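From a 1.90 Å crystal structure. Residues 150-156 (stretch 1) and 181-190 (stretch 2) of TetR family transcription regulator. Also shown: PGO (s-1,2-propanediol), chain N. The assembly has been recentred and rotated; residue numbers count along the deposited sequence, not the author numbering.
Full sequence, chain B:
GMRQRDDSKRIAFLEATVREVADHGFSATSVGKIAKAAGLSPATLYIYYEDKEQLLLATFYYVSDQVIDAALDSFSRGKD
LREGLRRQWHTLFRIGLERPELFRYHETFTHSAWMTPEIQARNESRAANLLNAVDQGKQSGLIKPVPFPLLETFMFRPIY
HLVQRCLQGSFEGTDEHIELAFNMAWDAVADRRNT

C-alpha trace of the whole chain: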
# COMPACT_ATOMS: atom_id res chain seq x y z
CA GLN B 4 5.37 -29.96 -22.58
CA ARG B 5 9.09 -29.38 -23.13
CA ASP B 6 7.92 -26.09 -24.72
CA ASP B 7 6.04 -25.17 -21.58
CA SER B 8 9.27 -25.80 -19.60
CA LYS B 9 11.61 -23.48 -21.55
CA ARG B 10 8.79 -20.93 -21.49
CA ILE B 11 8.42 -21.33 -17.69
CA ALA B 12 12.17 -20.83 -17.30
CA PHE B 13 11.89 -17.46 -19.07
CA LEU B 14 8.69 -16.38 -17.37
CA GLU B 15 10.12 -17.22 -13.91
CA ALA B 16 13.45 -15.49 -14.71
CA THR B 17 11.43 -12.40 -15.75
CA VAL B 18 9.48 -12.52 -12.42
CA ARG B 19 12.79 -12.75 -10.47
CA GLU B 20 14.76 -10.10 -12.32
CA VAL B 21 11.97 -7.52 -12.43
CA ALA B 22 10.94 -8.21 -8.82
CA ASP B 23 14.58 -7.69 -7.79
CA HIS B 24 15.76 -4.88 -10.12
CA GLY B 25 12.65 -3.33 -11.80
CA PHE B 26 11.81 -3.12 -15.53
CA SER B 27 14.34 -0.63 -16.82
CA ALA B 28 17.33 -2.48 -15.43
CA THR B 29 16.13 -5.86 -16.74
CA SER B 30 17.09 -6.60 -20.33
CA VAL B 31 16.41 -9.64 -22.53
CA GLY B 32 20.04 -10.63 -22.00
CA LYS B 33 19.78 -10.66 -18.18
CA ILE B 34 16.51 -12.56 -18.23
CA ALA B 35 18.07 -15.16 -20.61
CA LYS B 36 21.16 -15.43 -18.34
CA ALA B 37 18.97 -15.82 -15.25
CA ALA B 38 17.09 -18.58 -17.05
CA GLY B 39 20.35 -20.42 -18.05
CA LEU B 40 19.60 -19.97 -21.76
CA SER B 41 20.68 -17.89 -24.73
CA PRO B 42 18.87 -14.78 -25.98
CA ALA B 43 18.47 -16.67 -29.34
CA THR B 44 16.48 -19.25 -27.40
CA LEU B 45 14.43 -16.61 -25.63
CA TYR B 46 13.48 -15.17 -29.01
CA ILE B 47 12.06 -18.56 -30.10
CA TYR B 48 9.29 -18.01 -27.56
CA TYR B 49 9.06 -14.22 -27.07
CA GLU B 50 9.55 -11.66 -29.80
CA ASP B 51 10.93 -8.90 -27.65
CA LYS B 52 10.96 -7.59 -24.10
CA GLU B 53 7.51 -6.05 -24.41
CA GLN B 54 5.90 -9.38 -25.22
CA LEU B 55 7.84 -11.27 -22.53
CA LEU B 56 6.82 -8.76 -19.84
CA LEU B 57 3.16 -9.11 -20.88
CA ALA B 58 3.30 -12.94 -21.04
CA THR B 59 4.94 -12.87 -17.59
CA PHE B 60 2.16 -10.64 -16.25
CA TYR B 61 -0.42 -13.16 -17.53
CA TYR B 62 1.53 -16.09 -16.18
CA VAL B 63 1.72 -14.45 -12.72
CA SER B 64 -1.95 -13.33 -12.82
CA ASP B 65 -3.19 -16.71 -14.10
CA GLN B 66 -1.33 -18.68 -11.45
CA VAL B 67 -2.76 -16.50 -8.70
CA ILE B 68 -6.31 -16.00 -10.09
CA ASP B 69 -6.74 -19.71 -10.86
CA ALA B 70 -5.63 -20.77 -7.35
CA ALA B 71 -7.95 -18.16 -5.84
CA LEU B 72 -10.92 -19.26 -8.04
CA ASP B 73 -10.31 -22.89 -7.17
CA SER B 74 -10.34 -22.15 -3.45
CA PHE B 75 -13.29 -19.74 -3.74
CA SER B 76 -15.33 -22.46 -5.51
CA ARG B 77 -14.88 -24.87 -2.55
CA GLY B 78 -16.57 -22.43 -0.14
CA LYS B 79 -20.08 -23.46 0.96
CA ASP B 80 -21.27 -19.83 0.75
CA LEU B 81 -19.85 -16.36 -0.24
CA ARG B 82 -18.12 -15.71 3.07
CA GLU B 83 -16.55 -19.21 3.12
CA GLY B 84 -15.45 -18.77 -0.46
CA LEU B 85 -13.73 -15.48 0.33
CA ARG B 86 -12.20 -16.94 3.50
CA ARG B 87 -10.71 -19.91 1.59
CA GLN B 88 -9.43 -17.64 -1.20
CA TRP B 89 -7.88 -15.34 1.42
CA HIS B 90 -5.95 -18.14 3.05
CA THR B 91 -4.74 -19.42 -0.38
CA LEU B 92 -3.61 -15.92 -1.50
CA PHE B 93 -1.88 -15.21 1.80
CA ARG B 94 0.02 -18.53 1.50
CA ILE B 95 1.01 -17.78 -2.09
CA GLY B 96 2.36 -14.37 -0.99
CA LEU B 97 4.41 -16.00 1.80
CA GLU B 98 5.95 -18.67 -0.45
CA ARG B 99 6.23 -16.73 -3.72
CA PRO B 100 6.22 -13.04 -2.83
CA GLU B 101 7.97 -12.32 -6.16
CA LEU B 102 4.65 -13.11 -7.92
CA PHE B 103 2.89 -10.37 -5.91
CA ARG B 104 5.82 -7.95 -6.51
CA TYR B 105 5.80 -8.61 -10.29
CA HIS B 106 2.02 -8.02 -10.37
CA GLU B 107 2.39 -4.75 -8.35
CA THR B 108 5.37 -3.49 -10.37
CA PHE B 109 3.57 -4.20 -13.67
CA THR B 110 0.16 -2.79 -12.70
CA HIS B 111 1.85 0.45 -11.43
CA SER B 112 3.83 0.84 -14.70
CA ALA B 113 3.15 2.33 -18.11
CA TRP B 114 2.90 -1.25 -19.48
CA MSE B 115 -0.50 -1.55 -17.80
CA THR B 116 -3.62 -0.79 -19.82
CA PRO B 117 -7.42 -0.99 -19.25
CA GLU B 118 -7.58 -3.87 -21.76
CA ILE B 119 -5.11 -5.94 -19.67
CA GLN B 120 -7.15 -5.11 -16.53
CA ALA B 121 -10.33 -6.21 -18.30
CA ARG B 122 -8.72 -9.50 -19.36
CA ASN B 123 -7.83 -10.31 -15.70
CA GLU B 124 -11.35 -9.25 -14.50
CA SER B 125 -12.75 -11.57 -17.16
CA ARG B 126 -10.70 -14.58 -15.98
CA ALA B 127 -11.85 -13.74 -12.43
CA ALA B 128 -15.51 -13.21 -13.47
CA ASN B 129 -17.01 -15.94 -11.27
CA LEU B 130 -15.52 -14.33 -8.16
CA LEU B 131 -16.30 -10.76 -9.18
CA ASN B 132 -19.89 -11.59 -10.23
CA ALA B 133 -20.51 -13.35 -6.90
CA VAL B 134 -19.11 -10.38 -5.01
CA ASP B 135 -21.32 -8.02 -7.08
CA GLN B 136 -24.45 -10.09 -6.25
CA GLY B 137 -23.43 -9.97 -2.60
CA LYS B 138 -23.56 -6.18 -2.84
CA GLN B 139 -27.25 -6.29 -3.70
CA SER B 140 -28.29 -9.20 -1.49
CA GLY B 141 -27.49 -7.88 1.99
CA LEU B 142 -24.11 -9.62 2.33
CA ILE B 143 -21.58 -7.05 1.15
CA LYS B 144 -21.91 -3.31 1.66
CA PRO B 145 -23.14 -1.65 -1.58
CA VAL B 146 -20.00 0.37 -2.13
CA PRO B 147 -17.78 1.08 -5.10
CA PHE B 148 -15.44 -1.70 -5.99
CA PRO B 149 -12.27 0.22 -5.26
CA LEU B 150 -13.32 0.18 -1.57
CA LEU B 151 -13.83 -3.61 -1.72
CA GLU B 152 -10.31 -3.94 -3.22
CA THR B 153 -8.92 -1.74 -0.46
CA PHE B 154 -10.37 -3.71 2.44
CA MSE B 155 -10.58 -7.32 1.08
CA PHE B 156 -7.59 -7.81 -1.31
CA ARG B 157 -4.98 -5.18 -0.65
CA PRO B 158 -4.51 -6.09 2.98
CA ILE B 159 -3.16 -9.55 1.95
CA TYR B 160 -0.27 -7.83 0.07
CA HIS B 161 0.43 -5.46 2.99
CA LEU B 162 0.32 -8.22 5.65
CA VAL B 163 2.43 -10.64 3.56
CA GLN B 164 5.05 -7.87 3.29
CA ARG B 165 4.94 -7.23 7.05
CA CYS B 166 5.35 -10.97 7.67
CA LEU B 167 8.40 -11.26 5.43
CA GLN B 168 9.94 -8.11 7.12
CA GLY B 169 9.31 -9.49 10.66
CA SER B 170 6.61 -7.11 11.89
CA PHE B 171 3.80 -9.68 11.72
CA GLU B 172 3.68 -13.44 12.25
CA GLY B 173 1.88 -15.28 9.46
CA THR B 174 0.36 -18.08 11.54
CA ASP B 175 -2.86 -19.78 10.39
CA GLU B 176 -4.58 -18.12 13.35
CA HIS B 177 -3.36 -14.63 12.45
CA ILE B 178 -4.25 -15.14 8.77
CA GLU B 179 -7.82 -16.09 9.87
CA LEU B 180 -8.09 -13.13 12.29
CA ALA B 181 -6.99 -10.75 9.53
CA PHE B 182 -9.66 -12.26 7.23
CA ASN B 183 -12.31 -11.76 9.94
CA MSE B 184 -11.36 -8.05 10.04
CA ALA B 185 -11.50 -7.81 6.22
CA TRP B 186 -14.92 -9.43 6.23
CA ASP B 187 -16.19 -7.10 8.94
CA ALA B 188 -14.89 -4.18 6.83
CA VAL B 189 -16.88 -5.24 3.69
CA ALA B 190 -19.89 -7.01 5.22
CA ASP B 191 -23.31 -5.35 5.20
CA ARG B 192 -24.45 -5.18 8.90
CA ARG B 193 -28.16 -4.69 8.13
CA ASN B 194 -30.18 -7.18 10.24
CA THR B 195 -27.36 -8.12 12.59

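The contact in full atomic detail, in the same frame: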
# COMPACT_ATOMS: atom_id res chain seq x y z
N LEU B 150 -13.28 0.35 -3.03
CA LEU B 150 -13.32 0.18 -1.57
C LEU B 150 -13.24 -1.31 -1.18
O LEU B 150 -12.62 -1.67 -0.17
CB LEU B 150 -14.55 0.86 -0.95
CG LEU B 150 -14.65 2.41 -1.07
CD1 LEU B 150 -15.80 2.98 -0.26
CD2 LEU B 150 -13.34 3.03 -0.64
N LEU B 151 -13.90 -2.18 -1.95
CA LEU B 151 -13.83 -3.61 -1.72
C LEU B 151 -12.40 -4.10 -1.91
O LEU B 151 -11.91 -4.88 -1.09
CB LEU B 151 -14.80 -4.37 -2.61
CG LEU B 151 -16.30 -4.10 -2.35
CD1 LEU B 151 -17.14 -5.05 -3.29
CD2 LEU B 151 -16.72 -4.25 -0.85
N GLU B 152 -11.73 -3.63 -2.96
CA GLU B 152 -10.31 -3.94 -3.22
C GLU B 152 -9.44 -3.54 -2.05
O GLU B 152 -8.58 -4.31 -1.56
CB GLU B 152 -9.88 -3.22 -4.51
CG GLU B 152 -8.46 -3.43 -5.02
CD GLU B 152 -7.41 -2.55 -4.34
OE1 GLU B 152 -7.64 -1.32 -4.16
OE2 GLU B 152 -6.32 -3.06 -4.05
N THR B 153 -9.69 -2.32 -1.56
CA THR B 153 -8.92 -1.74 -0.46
C THR B 153 -8.97 -2.52 0.84
O THR B 153 -7.93 -2.66 1.52
CB THR B 153 -9.37 -0.26 -0.22
OG1 THR B 153 -9.10 0.47 -1.43
CG2 THR B 153 -8.62 0.41 0.96
N PHE B 154 -10.16 -3.04 1.17
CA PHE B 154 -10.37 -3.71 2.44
C PHE B 154 -10.36 -5.24 2.40
O PHE B 154 -10.24 -5.85 3.44
CB PHE B 154 -11.66 -3.23 3.12
CG PHE B 154 -11.56 -1.82 3.64
CD1 PHE B 154 -10.92 -1.57 4.82
CD2 PHE B 154 -11.99 -0.73 2.87
CE1 PHE B 154 -10.75 -0.27 5.31
CE2 PHE B 154 -11.80 0.60 3.33
CZ PHE B 154 -11.20 0.84 4.56
N MSE B 155 -10.53 -5.84 1.22
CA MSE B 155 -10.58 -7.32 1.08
C MSE B 155 -9.38 -7.94 0.33
O MSE B 155 -9.04 -9.09 0.58
CB MSE B 155 -11.90 -7.77 0.47
CG MSE B 155 -12.14 -9.30 0.29
SE MSE B 155 -11.88 -10.42 1.83
CE MSE B 155 -13.55 -9.93 2.78
N PHE B 156 -8.74 -7.22 -0.57
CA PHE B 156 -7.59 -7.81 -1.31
C PHE B 156 -6.25 -7.19 -0.96
O PHE B 156 -5.27 -7.87 -0.65
CB PHE B 156 -7.90 -7.77 -2.79
CG PHE B 156 -9.14 -8.54 -3.12
CD1 PHE B 156 -9.10 -9.92 -3.26
CD2 PHE B 156 -10.38 -7.90 -3.20
CE1 PHE B 156 -10.25 -10.63 -3.52
CE2 PHE B 156 -11.53 -8.61 -3.48
CZ PHE B 156 -11.45 -9.98 -3.64
N ALA B 181 -7.05 -11.81 10.54
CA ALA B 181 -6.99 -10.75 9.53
C ALA B 181 -8.16 -10.88 8.54
O ALA B 181 -8.80 -9.86 8.19
CB ALA B 181 -5.63 -10.85 8.76
N PHE B 182 -8.48 -12.10 8.08
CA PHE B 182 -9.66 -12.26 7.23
C PHE B 182 -10.95 -11.83 7.93
O PHE B 182 -11.81 -11.19 7.30
CB PHE B 182 -9.88 -13.69 6.66
CG PHE B 182 -11.23 -13.85 5.97
CD1 PHE B 182 -11.40 -13.40 4.71
CD2 PHE B 182 -12.35 -14.37 6.65
CE1 PHE B 182 -12.64 -13.48 4.06
CE2 PHE B 182 -13.60 -14.44 6.02
CZ PHE B 182 -13.73 -14.01 4.73
N ASN B 183 -11.10 -12.19 9.21
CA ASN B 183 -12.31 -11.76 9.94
C ASN B 183 -12.48 -10.21 9.98
O ASN B 183 -13.58 -9.70 9.89
CB ASN B 183 -12.33 -12.33 11.35
CG ASN B 183 -12.57 -13.85 11.35
OD1 ASN B 183 -13.11 -14.40 10.39
ND2 ASN B 183 -12.13 -14.52 12.39
N MSE B 184 -11.36 -9.51 10.08
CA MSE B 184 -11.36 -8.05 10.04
C MSE B 184 -11.74 -7.55 8.65
O MSE B 184 -12.54 -6.58 8.54
CB MSE B 184 -10.01 -7.50 10.52
CG MSE B 184 -9.80 -7.80 11.99
SE MSE B 184 -8.09 -7.30 12.61
CE MSE B 184 -8.40 -5.29 12.75
N ALA B 185 -11.19 -8.18 7.61
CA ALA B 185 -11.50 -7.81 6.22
C ALA B 185 -12.96 -8.03 5.92
O ALA B 185 -13.63 -7.17 5.33
CB ALA B 185 -10.63 -8.57 5.20
N TRP B 186 -13.51 -9.15 6.40
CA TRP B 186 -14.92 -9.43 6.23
C TRP B 186 -15.78 -8.41 6.94
O TRP B 186 -16.66 -7.82 6.36
CB TRP B 186 -15.28 -10.84 6.73
CG TRP B 186 -16.78 -11.08 6.67
CD1 TRP B 186 -17.65 -11.05 7.70
CD2 TRP B 186 -17.55 -11.40 5.50
NE1 TRP B 186 -18.91 -11.30 7.25
CE2 TRP B 186 -18.89 -11.49 5.90
CE3 TRP B 186 -17.24 -11.51 4.13
CZ2 TRP B 186 -19.93 -11.73 5.00
CZ3 TRP B 186 -18.26 -11.74 3.24
CH2 TRP B 186 -19.59 -11.86 3.68
N ASP B 187 -15.48 -8.14 8.20
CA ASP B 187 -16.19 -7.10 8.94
C ASP B 187 -16.16 -5.75 8.19
O ASP B 187 -17.17 -5.03 8.14
CB ASP B 187 -15.64 -6.97 10.33
CG ASP B 187 -16.14 -8.07 11.29
OD1 ASP B 187 -16.98 -8.91 10.96
OD2 ASP B 187 -15.67 -8.08 12.42
N ALA B 188 -15.01 -5.42 7.61
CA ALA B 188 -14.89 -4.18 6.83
C ALA B 188 -15.92 -4.11 5.66
O ALA B 188 -16.57 -3.07 5.46
CB ALA B 188 -13.47 -4.04 6.25
N VAL B 189 -16.04 -5.20 4.90
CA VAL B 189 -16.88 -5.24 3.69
C VAL B 189 -18.34 -5.67 3.89
O VAL B 189 -19.18 -5.45 2.99
CB VAL B 189 -16.24 -6.08 2.56
CG1 VAL B 189 -14.80 -5.57 2.26
CG2 VAL B 189 -16.28 -7.59 2.87
N ALA B 190 -18.60 -6.33 5.00
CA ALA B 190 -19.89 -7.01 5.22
C ALA B 190 -21.00 -6.00 5.56
O ALA B 190 -20.79 -5.06 6.34
CB ALA B 190 -19.76 -8.06 6.34
C1 PGO N . -22.71 -11.08 8.71
C2 PGO N . -22.04 -10.27 9.81
C3 PGO N . -22.29 -8.78 9.63
O1 PGO N . -21.94 -11.00 7.49
O2 PGO N . -20.62 -10.53 9.82

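How do the two helices lie against each other? They run nearly antiparallel, with 159° between their N-to-C directions, and their axes approach to 8.5 Å. The backbones come close where Met155 faces Ala185, with CA of Met155 5.2 Å from CA of Ala185; at Leu151 and Val189 the corresponding CA to CA distance is 6.4 Å. Small residues sit at this close approach: Ala185 and Ala188 both direct their CA-to-CB bonds toward the first helix, and a methyl group takes up little of the space between the backbones.

What holds the apolar side chains together? The center of the packing is Met155, a selenomethionine, whose side chain sits as a knob in a hole formed by Phe182, Ala185, Trp186 and Val189. Its CA-to-CB bond points sideways, but chi angles in the t, p and p wells bring the end of the chain nearer to the second helix. There CE of Met155 lies 3.6 Å from CG2 of Val189 and 4.0 Å from CB of Ala185, and it also rests 3.7 Å from the backbone C of Ala185. Val189, whose CA-to-CB bond points toward the first helix, meets several neighbors: CG1 of Val189 lies 3.9 Å from CD2 of Leu151, 4.0 Å from CB of Phe154 and 4.1 Å from CB of Met155. Phe154 adds a further contact, its CB 3.7 Å from CB of Ala188. The CA-to-CB bond of Phe154 points toward the second helix but the end of its side chain leads away; even so, CD1 of Phe154 lies 3.8 Å from CB of Ala188, oblique to the ring.

How do the aromatic rings of the second helix take part? Phe182 approaches the selenium: SE of Met155 is 3.9 Å from CE1 of Phe182 and 5.0 Å from the ring centroid, at 68° off the ring normal. This chalcogen-aromatic contact is therefore oblique. Trp186 meets the same side chain along its ring edge, with CE of Met155 4.2 Å from CE3 of Trp186. Elsewhere on that edge, the indole NE1 of Trp186 donates hydrogen bonds to both hydroxyl oxygens of the propanediol, at 3.1 Å to O1 and 3.2 Å to O2 of PGO. The diol, probably from the crystallization liquor, thus engages the polar part of the indole while CE3 adjoins the protein packing.

Do polar interactions join the helices? No hydrogen bond crosses between them; the contact, which buries 349 Å² summed over both sides, is made by apolar packing. Its polar exception is a backbone oxygen: O of Phe154 lies 3.3 Å from CB of Ala185, a methyl that offers it no conventional hydrogen bond, and it has no partner anywhere in the model. This oxygen lies within the wider, pi-type turn at 152-156, where Phe156 N still bonds to Glu152 O at 3.1 Å.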